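Local coordinates for acyl-coenzyme A oxidase 1 (Yarrowia lipolytica, PDB 5Y9D), which catalyses the oxidation of 2,3-saturated acyl-CoA by O2 to (2E)-enoyl-CoA and H2O2 in peroxisomal beta-oxidation, using FAD as its cofactor, at residues S67-P72 with S650-N655; A330-C335 with Q639-T644; N49-G54 with M371-D376; M92-A97 with M122-R127. All coordinates share one frame; numbering follows the deposited sequence.

Interaction 1: residues S67-P72 with S650-N655; sequences SIERDP and SDFFIN
Glu-69 meets Ser-650 and Phe-652 at a helix N-cap: Ser-650 precedes the short helix 651-654 and faces the last turn of helix 55-70. Ser-650 OG donates to Glu-69 OE2 at 2.6 Å, arriving from above the carboxylate plane, 53° out of it. A serine suits the spot because its hydroxyl can donate to the acid while also accepting a weak capping bond from Phe-652 N, 3.3 Å from OG. One water bridges the two residues, donating to Glu-69 OE2 and accepting from Ser-650 N.

Beside this polar group lies the aromatic part. The Phe-652 ring sets one face against the backbone of Glu-69, whose CA sits 3.9 Å from the ring centroid and only 6° off its normal, a CH-pi contact. With its CG anti to the backbone N (chi1 177°), Phe-652 sends the ring out across the other helix, where CE1 also reaches Ile-68 CG2. A serine in place of Phe-652 would probably leave Glu-69 CA without its aromatic cover and open a gap beside Ile-68.

Farther out, Phe-653 receives Glu-69 OE2 at its edge, in the ring plane, and its CZ lies 3.9 Å from Ile-68 CB. Val-76 and Leu-74, from a neighbouring loop, touch Phe-652 and Ile-68 respectively. Phe-652 CD1 hangs over the centre of the Phe-653 ring, 3.9 Å above its plane.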
loop_
_atom_site.group_PDB
_atom_site.type_symbol
_atom_site.label_atom_id
_atom_site.label_comp_id
_atom_site.label_asym_id
_atom_site.label_seq_id
_atom_site.Cartn_x
_atom_site.Cartn_y
_atom_site.Cartn_z
ATOM N N SER A 67 -14.935 21.201 -17.837
ATOM C CA SER A 67 -15.309 22.100 -16.759
ATOM C C SER A 67 -14.335 21.948 -15.645
ATOM O O SER A 67 -13.815 22.943 -15.162
ATOM C CB SER A 67 -16.706 21.853 -16.246
ATOM O OG SER A 67 -17.594 22.141 -17.294
ATOM N N ILE A 68 -14.048 20.718 -15.249
ATOM C CA ILE A 68 -13.096 20.509 -14.155
ATOM C C ILE A 68 -11.694 21.021 -14.479
ATOM O O ILE A 68 -11.095 21.657 -13.645
ATOM C CB ILE A 68 -13.080 19.059 -13.664
ATOM C CG1 ILE A 68 -14.467 18.646 -13.155
ATOM C CG2 ILE A 68 -12.118 18.900 -12.495
ATOM C CD1 ILE A 68 -14.724 17.161 -13.258
ATOM N N GLU A 69 -11.206 20.775 -15.693
ATOM C CA GLU A 69 -9.874 21.218 -16.173
ATOM C C GLU A 69 -9.632 22.715 -16.159
ATOM O O GLU A 69 -8.520 23.190 -15.966
ATOM C CB GLU A 69 -9.712 20.867 -17.656
ATOM C CG GLU A 69 -9.236 19.476 -17.963
ATOM C CD GLU A 69 -9.447 19.065 -19.417
ATOM O OE1 GLU A 69 -9.713 19.952 -20.271
ATOM O OE2 GLU A 69 -9.359 17.836 -19.708
ATOM N N ARG A 70 -10.658 23.461 -16.472
ATOM C CA ARG A 70 -10.459 24.847 -16.822
ATOM C C ARG A 70 -10.713 25.794 -15.652
ATOM O O ARG A 70 -10.165 26.895 -15.619
ATOM C CB ARG A 70 -11.375 25.211 -17.989
ATOM C CG ARG A 70 -11.023 24.529 -19.301
ATOM C CD ARG A 70 -12.137 24.722 -20.328
ATOM N NE ARG A 70 -11.756 24.310 -21.672
ATOM C CZ ARG A 70 -12.495 24.521 -22.765
ATOM N NH1 ARG A 70 -13.675 25.174 -22.680
ATOM N NH2 ARG A 70 -12.059 24.094 -23.960
ATOM N N ASP A 71 -11.563 25.364 -14.726
ATOM C CA ASP A 71 -11.941 26.147 -13.561
ATOM C C ASP A 71 -10.731 26.361 -12.666
ATOM O O ASP A 71 -10.245 25.414 -12.050
ATOM C CB ASP A 71 -13.051 25.429 -12.781
ATOM C CG ASP A 71 -13.745 26.338 -11.759
ATOM O OD1 ASP A 71 -13.127 27.350 -11.343
ATOM O OD2 ASP A 71 -14.920 26.028 -11.387
ATOM N N PRO A 72 -10.240 27.612 -12.588
ATOM C CA PRO A 72 -9.021 27.865 -11.844
ATOM C C PRO A 72 -9.101 27.633 -10.337
ATOM O O PRO A 72 -8.068 27.397 -9.727
ATOM C CB PRO A 72 -8.715 29.337 -12.154
ATOM C CG PRO A 72 -9.992 29.936 -12.612
ATOM C CD PRO A 72 -10.719 28.820 -13.288
ATOM N N SER A 650 -6.913 13.975 -20.299
ATOM C CA SER A 650 -6.023 15.086 -20.608
ATOM C C SER A 650 -4.901 15.095 -19.580
ATOM O O SER A 650 -4.928 14.314 -18.635
ATOM C CB SER A 650 -6.784 16.386 -20.552
ATOM O OG SER A 650 -7.006 16.801 -19.211
ATOM N N ASP A 651 -3.919 15.971 -19.757
ATOM C CA ASP A 651 -2.775 16.023 -18.837
ATOM C C ASP A 651 -3.171 16.552 -17.462
ATOM O O ASP A 651 -2.517 16.244 -16.448
ATOM C CB ASP A 651 -1.602 16.822 -19.410
ATOM C CG ASP A 651 -0.807 16.032 -20.472
ATOM O OD1 ASP A 651 -0.948 14.796 -20.596
ATOM O OD2 ASP A 651 -0.017 16.654 -21.190
ATOM N N PHE A 652 -4.255 17.294 -17.404
ATOM C CA PHE A 652 -4.742 17.752 -16.144
ATOM C C PHE A 652 -5.099 16.542 -15.240
ATOM O O PHE A 652 -4.753 16.526 -14.058
ATOM C CB PHE A 652 -5.976 18.655 -16.370
ATOM C CG PHE A 652 -6.615 19.141 -15.101
ATOM C CD1 PHE A 652 -7.481 18.323 -14.389
ATOM C CD2 PHE A 652 -6.339 20.412 -14.608
ATOM C CE1 PHE A 652 -8.068 18.767 -13.219
ATOM C CE2 PHE A 652 -6.926 20.856 -13.442
ATOM C CZ PHE A 652 -7.805 20.046 -12.750
ATOM N N PHE A 653 -5.840 15.566 -15.784
ATOM C CA PHE A 653 -6.243 14.392 -14.981
ATOM C C PHE A 653 -5.104 13.403 -14.792
ATOM O O PHE A 653 -5.125 12.618 -13.853
ATOM C CB PHE A 653 -7.489 13.701 -15.525
ATOM C CG PHE A 653 -8.713 14.566 -15.479
ATOM C CD1 PHE A 653 -9.509 14.599 -14.357
ATOM C CD2 PHE A 653 -9.048 15.368 -16.554
ATOM C CE1 PHE A 653 -10.626 15.406 -14.294
ATOM C CE2 PHE A 653 -10.170 16.178 -16.510
ATOM C CZ PHE A 653 -10.956 16.207 -15.373
ATOM N N ILE A 654 -4.094 13.459 -15.652
ATOM C CA ILE A 654 -2.872 12.725 -15.377
ATOM C C ILE A 654 -2.277 13.267 -14.091
ATOM O O ILE A 654 -2.071 12.529 -13.122
ATOM C CB ILE A 654 -1.875 12.838 -16.548
ATOM C CG1 ILE A 654 -2.400 12.053 -17.762
ATOM C CG2 ILE A 654 -0.506 12.305 -16.169
ATOM C CD1 ILE A 654 -2.748 10.602 -17.473
ATOM N N ASN A 655 -2.053 14.575 -14.104
ATOM C CA ASN A 655 -1.415 15.315 -13.042
ATOM C C ASN A 655 -0.060 14.703 -12.636
ATOM O O ASN A 655 0.271 14.579 -11.448
ATOM C CB ASN A 655 -2.373 15.456 -11.869
ATOM C CG ASN A 655 -1.978 16.576 -10.954
ATOM O OD1 ASN A 655 -2.332 16.603 -9.775
ATOM N ND2 ASN A 655 -1.212 17.503 -11.486
HETATM O O HOH W 1 -9.736 14.687 -20.085
#

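Interaction 2: residues A330-C335 with Q639-T644; sequences ALRYAC and QVIGLT
Val-640 and Thr-644, which both touch Leu-331, are tied to each other through the carbonyl O of Val-640. That oxygen takes the helical bond from Thr-644 N at 3.0 Å and is also approached by Thr-644 OG1, whose modelled separation is too short to be trusted. Because OG1 is turned back onto its own helix (chi1 47°), the methyl CG2 is left to face the partner, and it packs against Leu-331 CD1 at 3.8 Å. A threonine thus offers an apolar surface while its hydroxyl probably bonds that carbonyl.

Two helices meet here, 306-334 near its end, largely in the C-alpha1 domain, and 640-646 of the carboxy-terminal acyl-CoA oxidase region, nearly antiparallel (155°) with the segment axes 10.1 Å apart. One turn along from Leu-331, Cys-335 fits its SG between two branched residues: Val-640 CG2 lies 3.7 Å away and Ile-641 CD1 3.8 Å. A small, weakly polar thiol suits this buried place between two apolar side chains. Ile-641 CD1 also lies 4.2 Å from Arg-332 CG, on the arginine's aliphatic stem. The arginine carries its charge to Gly-659 O and to a salt bridge with Asp-645, on helix 640-646 just past the segment. Leu-361 and Leu-362 of helix 355-391 touch Leu-331.

Between the two segments alone cohesion is apolar; charge links the helices one residue farther on.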
loop_
_atom_site.group_PDB
_atom_site.type_symbol
_atom_site.label_atom_id
_atom_site.label_comp_id
_atom_site.label_asym_id
_atom_site.label_seq_id
_atom_site.Cartn_x
_atom_site.Cartn_y
_atom_site.Cartn_z
ATOM N N ALA A 330 2.243 4.913 -15.344
ATOM C CA ALA A 330 3.236 3.834 -15.388
ATOM C C ALA A 330 3.570 3.317 -16.802
ATOM O O ALA A 330 4.740 3.162 -17.133
ATOM C CB ALA A 330 2.763 2.687 -14.508
ATOM N N LEU A 331 2.549 3.022 -17.601
ATOM C CA LEU A 331 2.744 2.410 -18.893
ATOM C C LEU A 331 3.281 3.387 -19.930
ATOM O O LEU A 331 4.003 2.961 -20.827
ATOM C CB LEU A 331 1.439 1.788 -19.435
ATOM C CG LEU A 331 0.941 0.516 -18.748
ATOM C CD1 LEU A 331 -0.444 0.162 -19.248
ATOM C CD2 LEU A 331 1.909 -0.644 -18.951
ATOM N N ARG A 332 2.907 4.669 -19.864
ATOM C CA ARG A 332 3.563 5.675 -20.726
ATOM C C ARG A 332 5.048 5.858 -20.345
ATOM O O ARG A 332 5.898 6.053 -21.207
ATOM C CB ARG A 332 2.858 7.017 -20.686
ATOM C CG ARG A 332 1.611 7.130 -21.568
ATOM C CD ARG A 332 0.877 8.419 -21.221
ATOM N NE ARG A 332 -0.321 8.559 -22.035
ATOM C CZ ARG A 332 -1.220 9.536 -21.942
ATOM N NH1 ARG A 332 -1.080 10.521 -21.060
ATOM N NH2 ARG A 332 -2.264 9.518 -22.748
ATOM N N TYR A 333 5.332 5.817 -19.051
ATOM C CA TYR A 333 6.684 5.846 -18.581
ATOM C C TYR A 333 7.450 4.601 -19.016
ATOM O O TYR A 333 8.628 4.727 -19.314
ATOM C CB TYR A 333 6.730 5.987 -17.068
ATOM C CG TYR A 333 8.122 6.166 -16.537
ATOM C CD1 TYR A 333 8.885 7.230 -16.925
ATOM C CD2 TYR A 333 8.674 5.263 -15.614
ATOM C CE1 TYR A 333 10.168 7.405 -16.442
ATOM C CE2 TYR A 333 9.951 5.441 -15.116
ATOM C CZ TYR A 333 10.698 6.512 -15.547
ATOM O OH TYR A 333 11.979 6.721 -15.058
ATOM N N ALA A 334 6.794 3.432 -19.076
ATOM C CA ALA A 334 7.450 2.162 -19.451
ATOM C C ALA A 334 7.908 2.166 -20.885
ATOM O O ALA A 334 8.937 1.585 -21.236
ATOM C CB ALA A 334 6.505 0.970 -19.252
ATOM N N CYS A 335 7.091 2.761 -21.724
ATOM C CA CYS A 335 7.416 2.934 -23.113
ATOM C C CYS A 335 8.563 3.915 -23.378
ATOM O O CYS A 335 9.049 3.982 -24.485
ATOM C CB CYS A 335 6.197 3.437 -23.852
ATOM S SG CYS A 335 4.846 2.260 -23.897
ATOM N N GLN A 639 0.014 -2.468 -28.414
ATOM C CA GLN A 639 -1.021 -1.430 -28.467
ATOM C C GLN A 639 -1.224 -0.628 -27.153
ATOM O O GLN A 639 -2.244 0.041 -27.011
ATOM C CB GLN A 639 -2.376 -2.059 -28.840
ATOM C CG GLN A 639 -2.478 -2.779 -30.188
ATOM C CD GLN A 639 -2.425 -1.831 -31.378
ATOM O OE1 GLN A 639 -3.384 -1.087 -31.666
ATOM N NE2 GLN A 639 -1.296 -1.861 -32.095
ATOM N N VAL A 640 -0.288 -0.684 -26.202
ATOM C CA VAL A 640 -0.542 -0.095 -24.894
ATOM C C VAL A 640 -0.929 1.360 -24.938
ATOM O O VAL A 640 -1.771 1.801 -24.107
ATOM C CB VAL A 640 0.636 -0.160 -23.920
ATOM C CG1 VAL A 640 0.596 -1.459 -23.161
ATOM C CG2 VAL A 640 1.988 0.077 -24.598
ATOM N N ILE A 641 -0.287 2.098 -25.830
ATOM C CA ILE A 641 -0.533 3.510 -25.996
ATOM C C ILE A 641 -1.948 3.760 -26.468
ATOM O O ILE A 641 -2.572 4.704 -26.044
ATOM C CB ILE A 641 0.502 4.170 -26.913
ATOM C CG1 ILE A 641 1.889 4.037 -26.309
ATOM C CG2 ILE A 641 0.202 5.639 -27.085
ATOM C CD1 ILE A 641 1.963 4.494 -24.876
ATOM N N GLY A 642 -2.449 2.923 -27.361
ATOM C CA GLY A 642 -3.823 3.051 -27.778
ATOM C C GLY A 642 -4.844 2.826 -26.685
ATOM O O GLY A 642 -5.732 3.623 -26.536
ATOM N N LEU A 643 -4.697 1.779 -25.889
ATOM C CA LEU A 643 -5.639 1.490 -24.799
ATOM C C LEU A 643 -5.650 2.513 -23.643
ATOM O O LEU A 643 -6.715 2.984 -23.129
ATOM C CB LEU A 643 -5.384 0.070 -24.309
ATOM C CG LEU A 643 -5.217 -0.872 -25.501
ATOM C CD1 LEU A 643 -4.459 -2.133 -25.154
ATOM C CD2 LEU A 643 -6.549 -1.213 -26.136
ATOM N N THR A 644 -4.442 2.894 -23.276
ATOM C CA THR A 644 -4.247 3.948 -22.320
ATOM C C THR A 644 -4.765 5.278 -22.860
ATOM O O THR A 644 -5.325 6.055 -22.125
ATOM C CB THR A 644 -2.796 3.988 -21.812
ATOM O OG1 THR A 644 -1.888 3.911 -22.905
ATOM C CG2 THR A 644 -2.547 2.807 -20.945
#

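Interaction 3: residues N49-G54 with M371-D376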
loop_
_atom_site.group_PDB
_atom_site.type_symbol
_atom_site.label_atom_id
_atom_site.label_comp_id
_atom_site.label_asym_id
_atom_site.label_seq_id
_atom_site.Cartn_x
_atom_site.Cartn_y
_atom_site.Cartn_z
ATOM N N ASN A 49 -15.330 5.124 -26.556
ATOM C CA ASN A 49 -16.788 4.945 -26.681
ATOM C C ASN A 49 -17.270 3.608 -26.157
ATOM O O ASN A 49 -18.294 3.522 -25.505
ATOM C CB ASN A 49 -17.204 5.132 -28.138
ATOM C CG ASN A 49 -17.091 6.576 -28.570
ATOM O OD1 ASN A 49 -17.007 7.496 -27.727
ATOM N ND2 ASN A 49 -17.091 6.805 -29.880
ATOM N N PHE A 50 -16.498 2.571 -26.400
ATOM C CA PHE A 50 -16.794 1.290 -25.815
ATOM C C PHE A 50 -16.748 1.333 -24.290
ATOM O O PHE A 50 -17.581 0.731 -23.629
ATOM C CB PHE A 50 -15.790 0.275 -26.320
ATOM C CG PHE A 50 -15.815 -1.000 -25.581
ATOM C CD1 PHE A 50 -16.683 -1.999 -25.954
ATOM C CD2 PHE A 50 -14.963 -1.205 -24.512
ATOM C CE1 PHE A 50 -16.701 -3.203 -25.270
ATOM C CE2 PHE A 50 -14.993 -2.394 -23.805
ATOM C CZ PHE A 50 -15.858 -3.399 -24.192
ATOM N N LEU A 51 -15.755 2.021 -23.727
ATOM C CA LEU A 51 -15.650 2.146 -22.276
ATOM C C LEU A 51 -16.740 3.007 -21.670
ATOM O O LEU A 51 -17.170 2.741 -20.572
ATOM C CB LEU A 51 -14.298 2.701 -21.870
ATOM C CG LEU A 51 -13.129 1.749 -22.004
ATOM C CD1 LEU A 51 -11.839 2.518 -21.822
ATOM C CD2 LEU A 51 -13.247 0.633 -20.972
ATOM N N ASN A 52 -17.218 4.012 -22.377
ATOM C CA ASN A 52 -18.236 4.893 -21.804
ATOM C C ASN A 52 -19.676 4.507 -22.105
ATOM O O ASN A 52 -20.586 5.129 -21.574
ATOM C CB ASN A 52 -18.009 6.328 -22.283
ATOM C CG ASN A 52 -16.749 6.917 -21.728
ATOM O OD1 ASN A 52 -16.383 6.602 -20.614
ATOM N ND2 ASN A 52 -16.064 7.766 -22.508
ATOM N N GLY A 53 -19.894 3.506 -22.960
ATOM C CA GLY A 53 -21.252 3.113 -23.358
ATOM C C GLY A 53 -21.841 3.998 -24.445
ATOM O O GLY A 53 -23.006 4.328 -24.381
ATOM N N GLY A 54 -21.025 4.390 -25.430
ATOM C CA GLY A 54 -21.465 5.141 -26.600
ATOM C C GLY A 54 -20.866 6.540 -26.729
ATOM O O GLY A 54 -20.416 7.110 -25.735
ATOM N N MET A 371 -12.949 -3.590 -14.571
ATOM C CA MET A 371 -13.636 -2.837 -13.534
ATOM C C MET A 371 -14.772 -1.976 -14.073
ATOM O O MET A 371 -15.833 -1.938 -13.460
ATOM C CB MET A 371 -12.664 -2.016 -12.734
ATOM C CG MET A 371 -11.859 -2.858 -11.777
ATOM S SD MET A 371 -10.662 -1.727 -11.128
ATOM C CE MET A 371 -9.826 -2.729 -9.914
ATOM N N LYS A 372 -14.578 -1.341 -15.231
ATOM C CA LYS A 372 -15.624 -0.494 -15.836
ATOM C C LYS A 372 -16.881 -1.254 -16.213
ATOM O O LYS A 372 -17.985 -0.736 -16.046
ATOM C CB LYS A 372 -15.107 0.244 -17.084
ATOM C CG LYS A 372 -16.075 1.257 -17.690
ATOM C CD LYS A 372 -16.445 2.349 -16.687
ATOM C CE LYS A 372 -17.594 3.202 -17.193
ATOM N NZ LYS A 372 -17.154 4.158 -18.225
ATOM N N MET A 373 -16.708 -2.461 -16.751
ATOM C CA MET A 373 -17.844 -3.370 -16.989
ATOM C C MET A 373 -18.653 -3.587 -15.675
ATOM O O MET A 373 -19.869 -3.356 -15.637
ATOM C CB MET A 373 -17.376 -4.715 -17.570
ATOM C CG MET A 373 -16.271 -4.620 -18.636
ATOM S SD MET A 373 -16.735 -3.574 -20.028
ATOM C CE MET A 373 -15.259 -2.585 -20.202
ATOM N N GLY A 374 -17.982 -3.964 -14.601
ATOM C CA GLY A 374 -18.592 -4.006 -13.273
ATOM C C GLY A 374 -19.274 -2.713 -12.837
ATOM O O GLY A 374 -20.479 -2.687 -12.551
ATOM N N ALA A 375 -18.519 -1.625 -12.772
ATOM C CA ALA A 375 -19.090 -0.317 -12.416
ATOM C C ALA A 375 -20.400 0.005 -13.170
ATOM O O ALA A 375 -21.367 0.443 -12.570
ATOM C CB ALA A 375 -18.057 0.769 -12.656
ATOM N N ASP A 376 -20.457 -0.246 -14.475
ATOM C CA ASP A 376 -21.676 0.064 -15.248
ATOM C C ASP A 376 -22.885 -0.795 -14.887
ATOM O O ASP A 376 -23.954 -0.256 -14.704
ATOM C CB ASP A 376 -21.420 -0.004 -16.766
ATOM C CG ASP A 376 -20.445 1.073 -17.247
ATOM O OD1 ASP A 376 -20.376 2.142 -16.605
ATOM O OD2 ASP A 376 -19.745 0.846 -18.259
#
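The closing turn of helix 44-52 is held by a lysine from the long helix 355-391: Lys-372 NZ donates to the carbonyl O of Leu-51 at 2.7 Å. The bond is bent rather than head-on, with a C=O...N angle of 131° and the ammonium 42° out of the carbonyl plane. Lysine is long enough to reach that carbonyl from the neighbouring helix, and bends at chi2 (59°) and chi4 steer the chain beyond CG, bringing NZ round to the oxygen. Positive charge near a helix C-terminus is likely to be favourable to the dipole there. Asn-52 OD1 stands 3.5 Å from NZ, while its ND2 is bonded to Thr-58.

Here the amino-terminal helical region of the acyl-CoA oxidase fold leans on the C-alpha1 helical domain. Gly-53 ends helix 44-52 with positive phi, a conformation that glycine adopts easily, and Gly-54 N returns to Asn-49 O at 2.9 Å.

Next to the lysine the contact turns apolar. Met-373 bends at chi2 and chi3, bringing its methyl CE to Phe-50 CE2 at 3.6 Å and to Leu-51 CD2 at 3.9 Å. Its SD lies 5.1 Å from the centroid of the Phe-50 ring, an oblique Met-aromatic contact, and the two side chains cross at about a right angle. A flexible thioether can fit itself to both the ring and the leucine. Arg-580 joins the two helices from outside, pairing with Asp-376 OD2 through NH1 and donating to Phe-50 O through NH2.

Interaction 4: residues M92-A97 with M122-R127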
loop_
_atom_site.group_PDB
_atom_site.type_symbol
_atom_site.label_atom_id
_atom_site.label_comp_id
_atom_site.label_asym_id
_atom_site.label_seq_id
_atom_site.Cartn_x
_atom_site.Cartn_y
_atom_site.Cartn_z
ATOM N N MET A 92 -12.445 23.758 0.685
ATOM C CA MET A 92 -13.669 24.534 0.897
ATOM C C MET A 92 -13.992 25.426 -0.270
ATOM O O MET A 92 -15.119 25.470 -0.698
ATOM C CB MET A 92 -13.610 25.392 2.154
ATOM C CG MET A 92 -14.500 24.872 3.241
ATOM S SD MET A 92 -16.219 24.714 2.757
ATOM C CE MET A 92 -16.446 22.949 2.736
ATOM N N GLU A 93 -13.008 26.159 -0.764
ATOM C CA GLU A 93 -13.197 26.904 -2.007
ATOM C C GLU A 93 -13.686 25.985 -3.159
ATOM O O GLU A 93 -14.619 26.350 -3.914
ATOM C CB GLU A 93 -11.893 27.580 -2.435
ATOM C CG GLU A 93 -11.378 28.607 -1.465
ATOM C CD GLU A 93 -9.952 29.026 -1.749
ATOM O OE1 GLU A 93 -9.246 28.272 -2.465
ATOM O OE2 GLU A 93 -9.533 30.110 -1.251
ATOM N N ARG A 94 -13.049 24.821 -3.315
ATOM C CA ARG A 94 -13.426 23.912 -4.411
ATOM C C ARG A 94 -14.850 23.407 -4.264
ATOM O O ARG A 94 -15.607 23.401 -5.213
ATOM C CB ARG A 94 -12.416 22.782 -4.586
ATOM C CG ARG A 94 -11.067 23.331 -5.042
ATOM C CD ARG A 94 -9.969 22.306 -5.013
ATOM N NE ARG A 94 -8.652 22.920 -5.106
ATOM C CZ ARG A 94 -7.503 22.248 -5.121
ATOM N NH1 ARG A 94 -7.489 20.921 -5.078
ATOM N NH2 ARG A 94 -6.357 22.910 -5.180
ATOM N N VAL A 95 -15.237 23.035 -3.062
ATOM C CA VAL A 95 -16.625 22.682 -2.792
ATOM C C VAL A 95 -17.573 23.812 -3.210
ATOM O O VAL A 95 -18.576 23.561 -3.863
ATOM C CB VAL A 95 -16.851 22.333 -1.289
ATOM C CG1 VAL A 95 -18.345 22.165 -0.985
ATOM C CG2 VAL A 95 -16.111 21.078 -0.927
ATOM N N ALA A 96 -17.248 25.046 -2.855
ATOM C CA ALA A 96 -18.058 26.189 -3.274
ATOM C C ALA A 96 -18.242 26.289 -4.779
ATOM O O ALA A 96 -19.337 26.488 -5.256
ATOM C CB ALA A 96 -17.476 27.476 -2.729
ATOM N N ALA A 97 -17.163 26.096 -5.524
ATOM C CA ALA A 97 -17.155 26.249 -6.985
ATOM C C ALA A 97 -17.929 25.156 -7.699
ATOM O O ALA A 97 -18.425 25.403 -8.813
ATOM C CB ALA A 97 -15.729 26.266 -7.504
ATOM N N MET A 122 -9.223 13.745 -4.301
ATOM C CA MET A 122 -10.081 13.028 -3.409
ATOM C C MET A 122 -10.609 13.854 -2.229
ATOM O O MET A 122 -11.722 13.591 -1.789
ATOM C CB MET A 122 -9.410 11.714 -2.987
ATOM C CG MET A 122 -9.717 10.579 -3.997
ATOM S SD MET A 122 -8.640 9.120 -3.981
ATOM C CE MET A 122 -7.474 9.431 -5.317
ATOM N N SER A 123 -9.886 14.869 -1.745
ATOM C CA SER A 123 -10.362 15.607 -0.583
ATOM C C SER A 123 -11.693 16.365 -0.900
ATOM O O SER A 123 -12.665 16.273 -0.144
ATOM C CB SER A 123 -9.267 16.535 -0.047
ATOM O OG SER A 123 -8.206 15.807 0.604
ATOM N N THR A 124 -11.757 17.064 -2.033
ATOM C CA THR A 124 -12.967 17.827 -2.388
ATOM C C THR A 124 -14.104 16.867 -2.725
ATOM O O THR A 124 -15.278 17.126 -2.459
ATOM C CB THR A 124 -12.760 18.692 -3.634
ATOM O OG1 THR A 124 -11.710 19.636 -3.423
ATOM C CG2 THR A 124 -14.059 19.421 -3.992
ATOM N N ARG A 125 -13.756 15.764 -3.355
ATOM C CA ARG A 125 -14.758 14.811 -3.682
ATOM C C ARG A 125 -15.447 14.356 -2.386
ATOM O O ARG A 125 -16.644 14.459 -2.261
ATOM C CB ARG A 125 -14.124 13.667 -4.465
ATOM C CG ARG A 125 -15.118 12.696 -5.048
ATOM C CD ARG A 125 -15.323 11.495 -4.130
ATOM N NE ARG A 125 -16.424 10.688 -4.645
ATOM C CZ ARG A 125 -16.329 9.847 -5.666
ATOM N NH1 ARG A 125 -15.180 9.697 -6.284
ATOM N NH2 ARG A 125 -17.399 9.166 -6.066
ATOM N N THR A 126 -14.681 13.953 -1.379
ATOM C CA THR A 126 -15.275 13.506 -0.130
ATOM C C THR A 126 -16.037 14.617 0.606
ATOM O O THR A 126 -17.146 14.380 1.155
ATOM C CB THR A 126 -14.196 12.962 0.787
ATOM O OG1 THR A 126 -13.525 11.913 0.113
ATOM C CG2 THR A 126 -14.783 12.417 2.075
ATOM N N ARG A 127 -15.441 15.817 0.622
ATOM C CA ARG A 127 -15.994 16.916 1.397
ATOM C C ARG A 127 -17.319 17.405 0.802
ATOM O O ARG A 127 -18.194 17.900 1.493
ATOM C CB ARG A 127 -14.998 18.066 1.527
ATOM C CG ARG A 127 -15.424 19.112 2.555
ATOM C CD ARG A 127 -14.235 19.609 3.327
ATOM N NE ARG A 127 -14.542 20.737 4.186
ATOM C CZ ARG A 127 -13.681 21.708 4.500
ATOM N NH1 ARG A 127 -12.432 21.731 4.014
ATOM N NH2 ARG A 127 -14.074 22.677 5.317
#
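Met-92 lies across one face of the Arg-127 guanidinium, the tight end of a contact inside the amino-terminal helical domain, beside the second subunit. Met-92 CG is modelled 3.1 Å from Arg-127 NH2, a closeness doubtful in detail at this resolution, and bends at chi2 and chi3 fold the thioether so that CE also lies over the flat group. Methionine suits this place because it can lie on a planar cation without competing for its N-H groups. Those are engaged around the rim: NE with Asp-266, NH1 with the carbonyls of Arg-88 and Gly-264, and NH2 with Tyr-686 OH of the second subunit.

Packing is looser around Val-95, near the crossing of helices 84-98 and 122-142, whose segment axes pass 9.1 Å apart at 60°. There Val-95 CG2 keeps 4.0 Å from both Thr-124 CG2 and Arg-127 CB. A separate, closer patch sets Thr-124 OG1 3.4 Å from Arg-94 CB; Asp-121 OD2 bonds this hydroxyl and Arg-94 NH1, and Asp-79 pairs with the same guanidinium.

A leucine in place of Arg-127 would probably leave Asp-266 without its charge partner and Tyr-686 of the second subunit without its donor, and uncover the folded methionine.

Between the two segments the contact is thus van der Waals packing, while Asp-121, just before the second, adds a charged link to Arg-94.

In the fold
Interaction 1 joins the amino-terminal to the carboxy-terminal region, interaction 2 C-alpha1 to the carboxy-terminal region, and interaction 3 the amino-terminal region to C-alpha1; interaction 4 stays within the amino-terminal helices. Interactions 1 and 4, their centres 15 Å apart, touch where Asp-71 OD2 lies 4.0 Å from Ala-97 CB. Interaction 1 also meets interaction 2, through Ile-654 CG1 and Arg-332 NH1 at 3.9 Å. Nearest atoms of interactions 2 and 3 are about 5 Å apart, and helix 355-391 packs on both. The side chains of Leu-331 and Arg-127 are about 11 Å and 10 Å, each from a bound FAD. Interactions 1 and 3 lie away from the known sites.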